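Local coordinates for aminotransferase, class I and II (Erwinia tasmaniensis, PDB 5Z0Q), which belongs to the class I and II aminotransferase family and binds pyridoxal-5'-phosphate, at residues A[150-155]-A[184-189]; A[167-172]-A[192-197]; A[335-338]-A[342-345]; A[305-310]-A[365-370]; A[67-72]-A[94-99]. All coordinates share one frame; numbering follows the deposited sequence.

Contact 1: A[150-155]-A[184-189]; sequences RWVLDL and RKELEA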
# COMPACT_ATOMS: atom_id res chain seq x y z
N ARG A 150 18.19 -0.76 -32.40
CA ARG A 150 17.02 -0.81 -31.55
C ARG A 150 16.84 -2.23 -31.02
O ARG A 150 17.10 -3.20 -31.73
CB ARG A 150 15.75 -0.40 -32.30
CG ARG A 150 15.68 1.07 -32.69
CD ARG A 150 14.24 1.55 -32.65
NE ARG A 150 13.31 0.47 -32.98
CZ ARG A 150 11.99 0.55 -32.82
NH1 ARG A 150 11.45 1.65 -32.33
NH2 ARG A 150 11.22 -0.48 -33.15
N TRP A 151 16.38 -2.33 -29.77
CA TRP A 151 16.07 -3.61 -29.16
C TRP A 151 14.62 -3.96 -29.48
O TRP A 151 13.69 -3.35 -28.95
CB TRP A 151 16.30 -3.56 -27.65
CG TRP A 151 17.75 -3.52 -27.28
CD1 TRP A 151 18.44 -2.46 -26.78
CD2 TRP A 151 18.69 -4.59 -27.38
NE1 TRP A 151 19.75 -2.80 -26.56
CE2 TRP A 151 19.93 -4.11 -26.92
CE3 TRP A 151 18.60 -5.92 -27.82
CZ2 TRP A 151 21.08 -4.90 -26.89
CZ3 TRP A 151 19.74 -6.71 -27.78
CH2 TRP A 151 20.96 -6.20 -27.32
N VAL A 152 14.44 -4.94 -30.36
CA VAL A 152 13.11 -5.34 -30.82
C VAL A 152 12.77 -6.71 -30.24
O VAL A 152 13.64 -7.49 -29.85
CB VAL A 152 13.01 -5.35 -32.36
CG1 VAL A 152 13.31 -3.97 -32.92
CG2 VAL A 152 13.97 -6.38 -32.94
N LEU A 153 11.47 -6.99 -30.18
CA LEU A 153 10.95 -8.25 -29.68
C LEU A 153 10.31 -9.03 -30.81
O LEU A 153 9.48 -8.49 -31.55
CB LEU A 153 9.94 -8.01 -28.56
CG LEU A 153 9.26 -9.26 -27.98
CD1 LEU A 153 10.29 -10.23 -27.42
CD2 LEU A 153 8.24 -8.87 -26.92
N ASP A 154 10.70 -10.30 -30.96
CA ASP A 154 10.20 -11.17 -32.01
C ASP A 154 9.59 -12.41 -31.35
O ASP A 154 10.19 -13.48 -31.34
CB ASP A 154 11.34 -11.55 -32.99
CG ASP A 154 10.83 -12.17 -34.27
OD1 ASP A 154 9.59 -12.24 -34.45
OD2 ASP A 154 11.66 -12.60 -35.10
N LEU A 155 8.39 -12.24 -30.80
CA LEU A 155 7.71 -13.36 -30.15
C LEU A 155 7.35 -14.46 -31.14
O LEU A 155 7.26 -15.63 -30.75
CB LEU A 155 6.45 -12.86 -29.44
CG LEU A 155 6.64 -12.01 -28.18
CD1 LEU A 155 5.33 -11.34 -27.79
CD2 LEU A 155 7.16 -12.87 -27.03
N ARG A 184 3.65 0.91 -34.08
CA ARG A 184 2.31 0.35 -34.25
C ARG A 184 2.35 -1.02 -34.92
O ARG A 184 1.58 -1.91 -34.56
CB ARG A 184 1.43 1.31 -35.05
CG ARG A 184 -0.04 0.98 -34.98
CD ARG A 184 -0.90 2.13 -35.49
NE ARG A 184 -2.32 1.87 -35.25
CZ ARG A 184 -2.97 2.26 -34.16
NH1 ARG A 184 -2.34 2.94 -33.21
NH2 ARG A 184 -4.26 1.98 -34.02
N LYS A 185 3.25 -1.20 -35.89
CA LYS A 185 3.37 -2.50 -36.55
C LYS A 185 3.89 -3.56 -35.60
O LYS A 185 3.51 -4.73 -35.70
CB LYS A 185 4.28 -2.39 -37.78
CG LYS A 185 3.74 -1.49 -38.88
CD LYS A 185 2.67 -2.19 -39.70
CE LYS A 185 3.27 -3.31 -40.54
NZ LYS A 185 2.26 -3.91 -41.47
N GLU A 186 4.77 -3.18 -34.66
CA GLU A 186 5.31 -4.14 -33.71
C GLU A 186 4.28 -4.52 -32.65
O GLU A 186 4.24 -5.67 -32.21
CB GLU A 186 6.57 -3.58 -33.06
CG GLU A 186 7.52 -2.90 -34.04
CD GLU A 186 8.82 -2.47 -33.40
OE1 GLU A 186 9.84 -3.16 -33.59
OE2 GLU A 186 8.82 -1.43 -32.70
N LEU A 187 3.45 -3.56 -32.24
CA LEU A 187 2.40 -3.87 -31.28
C LEU A 187 1.33 -4.77 -31.89
O LEU A 187 0.83 -5.69 -31.24
CB LEU A 187 1.77 -2.59 -30.75
CG LEU A 187 2.64 -1.75 -29.80
CD1 LEU A 187 1.95 -0.44 -29.45
CD2 LEU A 187 2.96 -2.54 -28.54
N GLU A 188 0.98 -4.52 -33.16
CA GLU A 188 0.00 -5.38 -33.83
C GLU A 188 0.55 -6.78 -34.06
O GLU A 188 -0.22 -7.74 -34.17
CB GLU A 188 -0.44 -4.74 -35.15
CG GLU A 188 -1.22 -3.45 -34.97
CD GLU A 188 -1.71 -2.88 -36.29
OE1 GLU A 188 -1.31 -3.40 -37.35
OE2 GLU A 188 -2.51 -1.91 -36.26
N ALA A 189 1.88 -6.92 -34.14
CA ALA A 189 2.47 -8.25 -34.20
C ALA A 189 2.37 -8.96 -32.86
O ALA A 189 2.05 -10.15 -32.81
CB ALA A 189 3.93 -8.15 -34.65

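Contact 2: A[167-172]-A[192-197]; sequences KLLLLC and RFAQRH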
# COMPACT_ATOMS: atom_id res chain seq x y z
N LYS A 167 -0.32 -18.66 -20.90
CA LYS A 167 -1.63 -18.09 -20.62
C LYS A 167 -1.60 -16.57 -20.52
O LYS A 167 -2.53 -15.89 -20.97
CB LYS A 167 -2.20 -18.69 -19.33
CG LYS A 167 -3.56 -18.16 -18.92
CD LYS A 167 -4.60 -18.40 -20.01
CE LYS A 167 -5.99 -18.57 -19.40
NZ LYS A 167 -6.31 -17.50 -18.41
N LEU A 168 -0.54 -16.01 -19.93
CA LEU A 168 -0.46 -14.58 -19.65
C LEU A 168 0.80 -14.02 -20.30
O LEU A 168 1.91 -14.47 -20.01
CB LEU A 168 -0.45 -14.32 -18.15
CG LEU A 168 -0.38 -12.86 -17.69
CD1 LEU A 168 -1.53 -12.05 -18.26
CD2 LEU A 168 -0.37 -12.77 -16.17
N LEU A 169 0.62 -13.03 -21.17
CA LEU A 169 1.72 -12.36 -21.85
C LEU A 169 2.03 -11.05 -21.12
O LEU A 169 1.16 -10.19 -21.00
CB LEU A 169 1.38 -12.09 -23.31
CG LEU A 169 2.39 -11.25 -24.09
CD1 LEU A 169 3.73 -11.96 -24.19
CD2 LEU A 169 1.87 -10.90 -25.48
N LEU A 170 3.27 -10.91 -20.66
CA LEU A 170 3.71 -9.74 -19.91
C LEU A 170 4.51 -8.84 -20.85
O LEU A 170 5.63 -9.19 -21.24
CB LEU A 170 4.53 -10.15 -18.69
CG LEU A 170 3.84 -11.08 -17.69
CD1 LEU A 170 4.77 -11.38 -16.53
CD2 LEU A 170 2.54 -10.49 -17.20
N LEU A 171 3.95 -7.69 -21.19
CA LEU A 171 4.59 -6.72 -22.07
C LEU A 171 5.04 -5.50 -21.28
O LEU A 171 4.61 -5.27 -20.14
CB LEU A 171 3.66 -6.29 -23.20
CG LEU A 171 3.21 -7.38 -24.18
CD1 LEU A 171 2.34 -6.78 -25.27
CD2 LEU A 171 4.42 -8.09 -24.78
N CYS A 172 5.92 -4.71 -21.90
CA CYS A 172 6.46 -3.52 -21.27
C CYS A 172 6.73 -2.49 -22.36
O CYS A 172 7.69 -2.64 -23.13
CB CYS A 172 7.74 -3.84 -20.49
SG CYS A 172 8.43 -2.47 -19.54
N ARG A 192 -1.23 -10.11 -32.55
CA ARG A 192 -1.51 -11.32 -33.31
C ARG A 192 -0.91 -12.55 -32.64
O ARG A 192 -1.47 -13.64 -32.74
CB ARG A 192 -1.01 -11.17 -34.75
CG ARG A 192 -1.86 -10.24 -35.60
CD ARG A 192 -1.41 -10.21 -37.05
NE ARG A 192 -0.65 -9.01 -37.37
CZ ARG A 192 0.66 -9.00 -37.64
NH1 ARG A 192 1.35 -10.13 -37.64
NH2 ARG A 192 1.26 -7.85 -37.92
N PHE A 193 0.23 -12.38 -31.96
CA PHE A 193 0.80 -13.49 -31.20
C PHE A 193 -0.10 -13.87 -30.03
O PHE A 193 -0.25 -15.06 -29.72
CB PHE A 193 2.20 -13.13 -30.72
CG PHE A 193 2.83 -14.17 -29.83
CD1 PHE A 193 3.42 -15.30 -30.38
CD2 PHE A 193 2.83 -14.02 -28.45
CE1 PHE A 193 4.00 -16.25 -29.57
CE2 PHE A 193 3.41 -14.97 -27.64
CZ PHE A 193 4.00 -16.09 -28.20
N ALA A 194 -0.69 -12.88 -29.36
CA ALA A 194 -1.58 -13.17 -28.24
C ALA A 194 -2.85 -13.86 -28.71
O ALA A 194 -3.37 -14.75 -28.03
CB ALA A 194 -1.91 -11.89 -27.49
N GLN A 195 -3.38 -13.46 -29.87
CA GLN A 195 -4.61 -14.06 -30.37
C GLN A 195 -4.38 -15.48 -30.87
O GLN A 195 -5.19 -16.38 -30.60
CB GLN A 195 -5.20 -13.19 -31.49
CG GLN A 195 -5.57 -11.79 -31.05
CD GLN A 195 -5.88 -10.88 -32.23
OE1 GLN A 195 -5.69 -11.26 -33.38
NE2 GLN A 195 -6.37 -9.68 -31.94
N ARG A 196 -3.29 -15.71 -31.60
CA ARG A 196 -3.00 -17.04 -32.12
C ARG A 196 -2.85 -18.07 -31.01
O ARG A 196 -3.18 -19.25 -31.21
CB ARG A 196 -1.74 -16.99 -32.99
CG ARG A 196 -1.23 -18.34 -33.47
CD ARG A 196 -0.15 -18.20 -34.53
NE ARG A 196 0.97 -17.35 -34.09
CZ ARG A 196 1.14 -16.09 -34.47
NH1 ARG A 196 0.27 -15.51 -35.29
NH2 ARG A 196 2.18 -15.40 -34.02
N HIS A 197 -2.39 -17.64 -29.84
CA HIS A 197 -2.25 -18.53 -28.69
C HIS A 197 -3.28 -18.26 -27.61
O HIS A 197 -3.25 -18.93 -26.57
CB HIS A 197 -0.84 -18.42 -28.11
CG HIS A 197 0.24 -18.83 -29.06
ND1 HIS A 197 0.64 -20.14 -29.22
CD2 HIS A 197 1.00 -18.10 -29.92
CE1 HIS A 197 1.59 -20.20 -30.13
NE2 HIS A 197 1.83 -18.98 -30.57

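Contact 3: A[335-338]-A[342-345]; sequences LGVA and LFFE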
# COMPACT_ATOMS: atom_id res chain seq x y z
N LEU A 335 34.30 -5.64 -21.95
CA LEU A 335 35.31 -5.43 -20.93
C LEU A 335 36.07 -6.71 -20.61
O LEU A 335 37.28 -6.67 -20.33
CB LEU A 335 34.67 -4.86 -19.66
CG LEU A 335 33.91 -3.54 -19.81
CD1 LEU A 335 33.35 -3.09 -18.47
CD2 LEU A 335 34.81 -2.46 -20.40
N GLY A 336 35.39 -7.85 -20.64
CA GLY A 336 36.02 -9.11 -20.32
C GLY A 336 36.10 -9.43 -18.84
O GLY A 336 36.74 -10.41 -18.47
N VAL A 337 35.46 -8.63 -17.99
CA VAL A 337 35.46 -8.84 -16.55
C VAL A 337 34.28 -9.74 -16.19
O VAL A 337 33.25 -9.75 -16.87
CB VAL A 337 35.41 -7.50 -15.80
CG1 VAL A 337 34.09 -6.78 -16.05
CG2 VAL A 337 35.66 -7.69 -14.30
N ALA A 338 34.44 -10.52 -15.12
CA ALA A 338 33.41 -11.45 -14.69
C ALA A 338 32.21 -10.76 -14.04
O ALA A 338 31.20 -11.42 -13.79
CB ALA A 338 34.00 -12.47 -13.72
N LEU A 342 30.05 -4.81 -10.61
CA LEU A 342 31.03 -4.68 -9.54
C LEU A 342 32.29 -3.97 -10.01
O LEU A 342 32.96 -3.30 -9.22
CB LEU A 342 31.38 -6.07 -8.98
CG LEU A 342 32.44 -6.14 -7.88
CD1 LEU A 342 32.04 -5.30 -6.68
CD2 LEU A 342 32.70 -7.58 -7.47
N PHE A 343 32.62 -4.09 -11.30
CA PHE A 343 33.78 -3.39 -11.85
C PHE A 343 33.62 -1.88 -11.71
O PHE A 343 34.50 -1.20 -11.17
CB PHE A 343 33.99 -3.78 -13.31
CG PHE A 343 34.91 -2.86 -14.06
CD1 PHE A 343 36.28 -2.95 -13.90
CD2 PHE A 343 34.40 -1.91 -14.93
CE1 PHE A 343 37.13 -2.10 -14.58
CE2 PHE A 343 35.24 -1.06 -15.62
CZ PHE A 343 36.61 -1.16 -15.45
N PHE A 344 32.50 -1.34 -12.19
CA PHE A 344 32.29 0.10 -12.13
C PHE A 344 32.12 0.60 -10.70
O PHE A 344 32.37 1.78 -10.45
CB PHE A 344 31.07 0.49 -12.97
CG PHE A 344 31.34 0.50 -14.45
CD1 PHE A 344 32.06 1.53 -15.03
CD2 PHE A 344 30.86 -0.51 -15.27
CE1 PHE A 344 32.31 1.55 -16.39
CE2 PHE A 344 31.10 -0.50 -16.63
CZ PHE A 344 31.83 0.53 -17.19
N GLU A 345 31.70 -0.26 -9.77
CA GLU A 345 31.57 0.17 -8.38
C GLU A 345 32.94 0.49 -7.78
O GLU A 345 33.07 1.47 -7.04
CB GLU A 345 30.86 -0.90 -7.56
CG GLU A 345 29.37 -0.97 -7.80
CD GLU A 345 28.69 -1.98 -6.89
OE1 GLU A 345 29.35 -2.95 -6.48
OE2 GLU A 345 27.49 -1.79 -6.59

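Contact 4: A[305-310]-A[365-370]; sequences DMLAQH and FNFGCP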
# COMPACT_ATOMS: atom_id res chain seq x y z
N ASP A 305 21.62 12.38 -24.98
CA ASP A 305 22.51 12.51 -26.13
C ASP A 305 23.97 12.58 -25.70
O ASP A 305 24.85 12.09 -26.42
CB ASP A 305 22.13 13.74 -26.95
CG ASP A 305 20.76 13.61 -27.60
OD1 ASP A 305 20.11 12.56 -27.42
OD2 ASP A 305 20.34 14.57 -28.28
N MET A 306 24.24 13.17 -24.54
CA MET A 306 25.62 13.24 -24.06
C MET A 306 26.12 11.86 -23.63
O MET A 306 27.24 11.47 -23.97
CB MET A 306 25.71 14.23 -22.90
CG MET A 306 27.14 14.57 -22.49
SD MET A 306 27.17 15.60 -21.01
CE MET A 306 25.89 16.78 -21.43
N LEU A 307 25.29 11.12 -22.89
CA LEU A 307 25.68 9.77 -22.48
C LEU A 307 25.85 8.85 -23.68
O LEU A 307 26.77 8.03 -23.73
CB LEU A 307 24.65 9.21 -21.51
CG LEU A 307 24.79 7.73 -21.11
CD1 LEU A 307 26.02 7.51 -20.25
CD2 LEU A 307 23.54 7.25 -20.40
N ALA A 308 24.96 8.97 -24.67
CA ALA A 308 25.02 8.10 -25.84
C ALA A 308 26.29 8.34 -26.65
O ALA A 308 26.98 7.40 -27.04
CB ALA A 308 23.78 8.29 -26.71
N GLN A 309 26.61 9.61 -26.91
CA GLN A 309 27.82 9.92 -27.66
C GLN A 309 29.07 9.57 -26.87
O GLN A 309 30.09 9.20 -27.46
CB GLN A 309 27.83 11.40 -28.05
CG GLN A 309 29.08 11.85 -28.79
CD GLN A 309 28.94 13.24 -29.38
OE1 GLN A 309 29.92 13.96 -29.54
NE2 GLN A 309 27.71 13.62 -29.72
N HIS A 310 29.02 9.66 -25.54
CA HIS A 310 30.19 9.38 -24.73
C HIS A 310 30.47 7.88 -24.63
O HIS A 310 31.63 7.45 -24.67
CB HIS A 310 30.03 9.97 -23.33
CG HIS A 310 31.27 9.92 -22.50
ND1 HIS A 310 32.22 10.92 -22.53
CD2 HIS A 310 31.73 8.99 -21.64
CE1 HIS A 310 33.21 10.61 -21.71
NE2 HIS A 310 32.94 9.44 -21.16
N PHE A 365 22.14 2.55 -16.73
CA PHE A 365 22.64 3.88 -16.41
C PHE A 365 21.45 4.81 -16.17
O PHE A 365 20.60 4.99 -17.05
CB PHE A 365 23.51 4.41 -17.54
CG PHE A 365 24.40 5.56 -17.16
CD1 PHE A 365 23.86 6.80 -16.86
CD2 PHE A 365 25.77 5.41 -17.11
CE1 PHE A 365 24.68 7.86 -16.50
CE2 PHE A 365 26.59 6.46 -16.76
CZ PHE A 365 26.04 7.69 -16.46
N ASN A 366 21.41 5.42 -14.99
CA ASN A 366 20.36 6.38 -14.63
C ASN A 366 20.92 7.78 -14.85
O ASN A 366 21.66 8.30 -14.01
CB ASN A 366 19.90 6.18 -13.20
CG ASN A 366 18.66 6.98 -12.86
OD1 ASN A 366 18.36 8.00 -13.49
ND2 ASN A 366 17.92 6.53 -11.84
N PHE A 367 20.57 8.40 -15.98
CA PHE A 367 20.95 9.77 -16.25
C PHE A 367 19.83 10.76 -15.92
O PHE A 367 19.81 11.87 -16.45
CB PHE A 367 21.40 9.93 -17.71
CG PHE A 367 20.38 9.52 -18.73
CD1 PHE A 367 19.46 10.44 -19.22
CD2 PHE A 367 20.36 8.23 -19.22
CE1 PHE A 367 18.53 10.06 -20.17
CE2 PHE A 367 19.43 7.85 -20.18
CZ PHE A 367 18.51 8.77 -20.65
N GLY A 368 18.90 10.36 -15.05
CA GLY A 368 17.90 11.27 -14.54
C GLY A 368 18.43 12.06 -13.37
O GLY A 368 18.12 11.76 -12.21
N CYS A 369 19.23 13.08 -13.66
CA CYS A 369 19.95 13.83 -12.64
C CYS A 369 20.42 15.14 -13.27
O CYS A 369 20.41 15.28 -14.50
CB CYS A 369 21.14 13.03 -12.10
SG CYS A 369 22.31 12.50 -13.37
N PRO A 370 20.83 16.12 -12.46
CA PRO A 370 21.39 17.35 -13.03
C PRO A 370 22.62 17.06 -13.87
O PRO A 370 23.38 16.13 -13.60
CB PRO A 370 21.74 18.19 -11.79
CG PRO A 370 21.75 17.23 -10.65
CD PRO A 370 20.72 16.20 -10.99

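Contact 5: A[67-72]-A[94-99]; sequences GVTSEA and LVFLPG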
# COMPACT_ATOMS: atom_id res chain seq x y z
N GLY A 67 -10.04 7.57 3.47
CA GLY A 67 -10.34 8.33 2.28
C GLY A 67 -11.03 7.49 1.21
O GLY A 67 -11.05 6.26 1.25
N VAL A 68 -11.60 8.19 0.24
CA VAL A 68 -12.24 7.57 -0.90
C VAL A 68 -11.32 7.69 -2.11
O VAL A 68 -10.37 8.47 -2.12
CB VAL A 68 -13.62 8.20 -1.21
CG1 VAL A 68 -14.58 7.94 -0.06
CG2 VAL A 68 -13.48 9.69 -1.47
N THR A 69 -11.60 6.89 -3.13
CA THR A 69 -10.83 6.96 -4.36
C THR A 69 -11.07 8.30 -5.05
O THR A 69 -12.20 8.80 -5.09
CB THR A 69 -11.19 5.81 -5.29
OG1 THR A 69 -12.59 5.86 -5.60
CG2 THR A 69 -10.87 4.47 -4.63
N SER A 70 -10.01 8.87 -5.60
CA SER A 70 -10.06 10.21 -6.17
C SER A 70 -10.87 10.20 -7.46
O SER A 70 -10.47 9.58 -8.45
CB SER A 70 -8.65 10.73 -6.43
OG SER A 70 -8.68 11.92 -7.20
N GLU A 71 -12.02 10.88 -7.45
CA GLU A 71 -12.74 11.11 -8.70
C GLU A 71 -11.97 12.05 -9.62
O GLU A 71 -12.09 11.95 -10.84
CB GLU A 71 -14.14 11.67 -8.41
CG GLU A 71 -15.18 10.62 -8.08
CD GLU A 71 -16.53 11.22 -7.75
OE1 GLU A 71 -16.59 12.10 -6.87
OE2 GLU A 71 -17.54 10.82 -8.38
N ALA A 72 -11.18 12.96 -9.04
CA ALA A 72 -10.38 13.87 -9.86
C ALA A 72 -9.28 13.13 -10.61
O ALA A 72 -9.01 13.43 -11.77
CB ALA A 72 -9.79 14.97 -8.98
N LEU A 94 -11.29 1.49 -14.41
CA LEU A 94 -10.14 1.84 -13.58
C LEU A 94 -10.16 1.10 -12.25
O LEU A 94 -11.22 0.91 -11.64
CB LEU A 94 -10.11 3.35 -13.33
CG LEU A 94 -10.02 4.23 -14.58
CD1 LEU A 94 -10.01 5.70 -14.20
CD2 LEU A 94 -8.79 3.88 -15.40
N VAL A 95 -8.98 0.68 -11.81
CA VAL A 95 -8.77 0.09 -10.49
C VAL A 95 -7.49 0.71 -9.94
O VAL A 95 -6.40 0.48 -10.49
CB VAL A 95 -8.66 -1.44 -10.53
CG1 VAL A 95 -8.33 -1.98 -9.14
CG2 VAL A 95 -9.94 -2.06 -11.05
N PHE A 96 -7.61 1.49 -8.87
CA PHE A 96 -6.46 2.19 -8.32
C PHE A 96 -5.67 1.28 -7.38
O PHE A 96 -6.24 0.51 -6.61
CB PHE A 96 -6.91 3.45 -7.58
CG PHE A 96 -7.58 4.46 -8.46
CD1 PHE A 96 -6.84 5.21 -9.36
CD2 PHE A 96 -8.95 4.66 -8.39
CE1 PHE A 96 -7.46 6.14 -10.18
CE2 PHE A 96 -9.57 5.59 -9.20
CZ PHE A 96 -8.83 6.33 -10.10
N LEU A 97 -4.34 1.38 -7.46
CA LEU A 97 -3.44 0.49 -6.75
C LEU A 97 -2.32 1.31 -6.11
O LEU A 97 -1.99 2.40 -6.59
CB LEU A 97 -2.82 -0.56 -7.69
CG LEU A 97 -3.79 -1.51 -8.38
CD1 LEU A 97 -3.15 -2.12 -9.62
CD2 LEU A 97 -4.24 -2.60 -7.42
N PRO A 98 -1.73 0.81 -5.02
CA PRO A 98 -0.56 1.48 -4.40
C PRO A 98 0.76 1.00 -4.99
O PRO A 98 1.60 0.37 -4.33
CB PRO A 98 -0.72 1.11 -2.93
CG PRO A 98 -1.31 -0.26 -2.98
CD PRO A 98 -2.23 -0.29 -4.18
N GLY A 99 0.97 1.30 -6.27
CA GLY A 99 2.16 0.89 -6.98
C GLY A 99 1.84 0.12 -8.24
O GLY A 99 0.70 -0.24 -8.52

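Contact 1: A[150-155]-A[184-189]
At the edge of the large mixed sheet, where strand 151-152 is the outermost strand, R150 and V152 meet E186 in the first turn of helix 184-197. A single salt bridge carries the contact. R150 NH2 donates to E186 OE2 over 2.6 Å, with an N-H...O angle of 141°, and E186 OE1 lies 3.0 Å from the same R150 NH2. E186 OE2 sits at the edge of the R150 guanidinium, near its plane, and is approached on its syn side but from 32° out of the carboxylate plane. The guanidinium and carboxylate planes are 22° apart. Bends at chi2 and chi3 bring the R150 guanidinium to E186, while the E186 chain runs extended beyond CG to meet it. V152 CG1 adds an apolar flank 3.6 Å from E186 OE1, its side chain crossing that of E186 at about a right angle. Both charges have second partners: R150 NH1 bridges to E323, and E186 OE2 also accepts from R183 N, just ahead of the helix. This carboxylate thus serves the start of the helix and the strand together, a surface tie between edge strand and covering helix in the large domain of a fold-type-I PLP protein.

Contact 2: A[167-172]-A[192-197]
A chi1 of 173° turns the branched end of L169 off strand 166-172 toward helix 184-197. F193 takes the same setting about its own first bond (chi1 175°), which lays its ring beside that leucine. The two segments come nearest at L169 and A194, whose CA atoms are 7.2 Å apart. One methyl does the touching: L169 CD2 lies 4.4 Å from F193 CD2, at the edge of the ring and near its plane, and equally 4.4 Å from A194 CB. The leucine therefore meets the phenyl rim and the alanine methyl without lying over the aromatic face. One face of the F193 ring is instead taken by H197 CD2 of the next turn, 3.5 Å above the ring plane and toward its rim; H197 NE2 is hydrogen-bonded to E159 OE2. Strand, helix and strand 200-204 form a beta-alpha-beta crossover, and C172, at the far end of the strand from K167, touches the bound pyridoxal-5'-phosphate. Between strand and helix the groups that meet are wholly apolar and buried. Their association therefore probably rests on dispersion and exclusion of water, with no directional bond between these two segments to fix the helix's rotation or shift.

Contact 3: A[335-338]-A[342-345]
L335 and V337 lie on a short loop that turns at G336, where phi is positive (83°), before the chain enters helix 340-345 and brings F343 back to face it. The nearest CA atoms across the gap are those of V337 and F343, 7.4 Å apart. L335 makes the central approach. Its CD1 methyl reaches both aromatic rings, 3.9 Å from F343 CD2 and 3.9 Å from F344 CE2; the L335 side chain crosses those of F343 and F344 at about a right angle, its methyl oblique to both rings. F343 CG is anti to the backbone N (chi1 165°), F344 CG anti to the carbonyl carbon (chi1 -77°), and these different settings turn two consecutive side chains toward one another. F343 CD2 stands over the centre of the F344 ring, 3.8 Å above its plane, with F344 CE2 at the edge of the F343 ring. V337 meets the base of the same F343 side chain: its CG1 packs 4.1 Å from F343 CB. Beyond the two segments, L385 of helix 371-385 touches both L335 and F343, and the F344 ring meets that of F351 on strand 349-353. D339 OD1, just ahead of the helix, accepts a hydrogen bond from L342 N. A short helix packed back on its entry loop in this way forms the link between strands 329-331 and 349-353 in the smaller, five-stranded sheet of this PLP-dependent fold.

Contact 4: A[305-310]-A[365-370]
L307, on helix 290-313, faces a loop without regular structure that carries F365 and F367, and the segments come nearest at L307 and F367, with 7.8 Å between their CA atoms. The leucine enters between the two phenylalanines and divides its methyls. L307 CD1 sits squarely over the F365 ring, 3.6 Å from the centroid and 9° off the ring normal, a CH-pi contact. L307 CD2 reaches 3.6 Å to F365 CD1 and 3.5 Å to F367 CD2; the L307 side chain as a whole crosses that of F367 at about a right angle. F365 holds CG anti to the backbone N (chi1 -162°), whereas F367 places its CG between N and the carbonyl carbon (chi1 58°); the two rings thus leave the loop in different directions yet both reach the leucine. Between them the CB of N366 is directed away from the helix, and its side chain shapes the backbone. N366 OD1 accepts from G368 N over 2.9 Å, in the carbonyl plane, closing an Asx turn, and G368 is the centre of an inverse gamma turn. N366 ND2 is hydrogen-bonded to D42 O. The loop follows strand 362-364 and ends at P370, the N-cap position of helix 371-385. From that helix L378 packs on L307, and L374 and M381 on F365, so the leucine and its aromatic partners are buried between helices 290-313 and 371-385 and the end of the small sheet.

Contact 5: A[67-72]-A[94-99]
S70 OG has two partners: it accepts from L73 N, as N-cap of helix 71-83, and makes a weak hydrogen bond with S283 OG, while the residue's own peptide carbonyl leans on F96. That carbonyl is part of the contact proper: S70 O lies 4.0 Å from F96 CZ, a van der Waals approach to the far end of the ring. Nearer the ring's root, T69 CB comes within 4.0 Å of F96 CD2. Both approaches are oblique to the ring plane. F96 points CG anti to the carbonyl carbon (chi1 -63°), sending the phenyl off strand 94-97 and across to the chain just before the helix. The nearest CA atoms, those of T69 and F96, are 7.6 Å apart. L73 and A74 of helix 71-83 also pack on the ring, and Y279 touches both T69 and S70. K28 of the second subunit packs on V68 and E71, and its P272 on P98. Past F96 an inverse gamma turn centred on P98 leads to G99, which touches pyridoxal-5'-phosphate. The contact thus packs the N-terminal end of helix 71-83 on an edge strand of the large sheet, and of these residues only G99 reaches the cofactor site, in keeping with the fold-type-I layout.

How the contacts relate
From the N terminus, contact 5 closes first, joining the start of helix 71-83 to strand 94-97, one edge of the large sheet. Contacts 1 and 2 follow and cross along the chain: 167-172 opens before 184-189 closes contact 1, and 192-197 closes contact 2 only afterwards. Both use helix 184-197, and they touch, L155 packing on F193 and L169; together they fasten that helix to the opposite edge strand and to the sheet's interior. The remaining two lie in the later, smaller sheet region. Contact 4 closes the long loop from helix 290-313 to the chain before helix 371-385, and contact 3 is nested inside it, their nearest atoms about 8 Å apart.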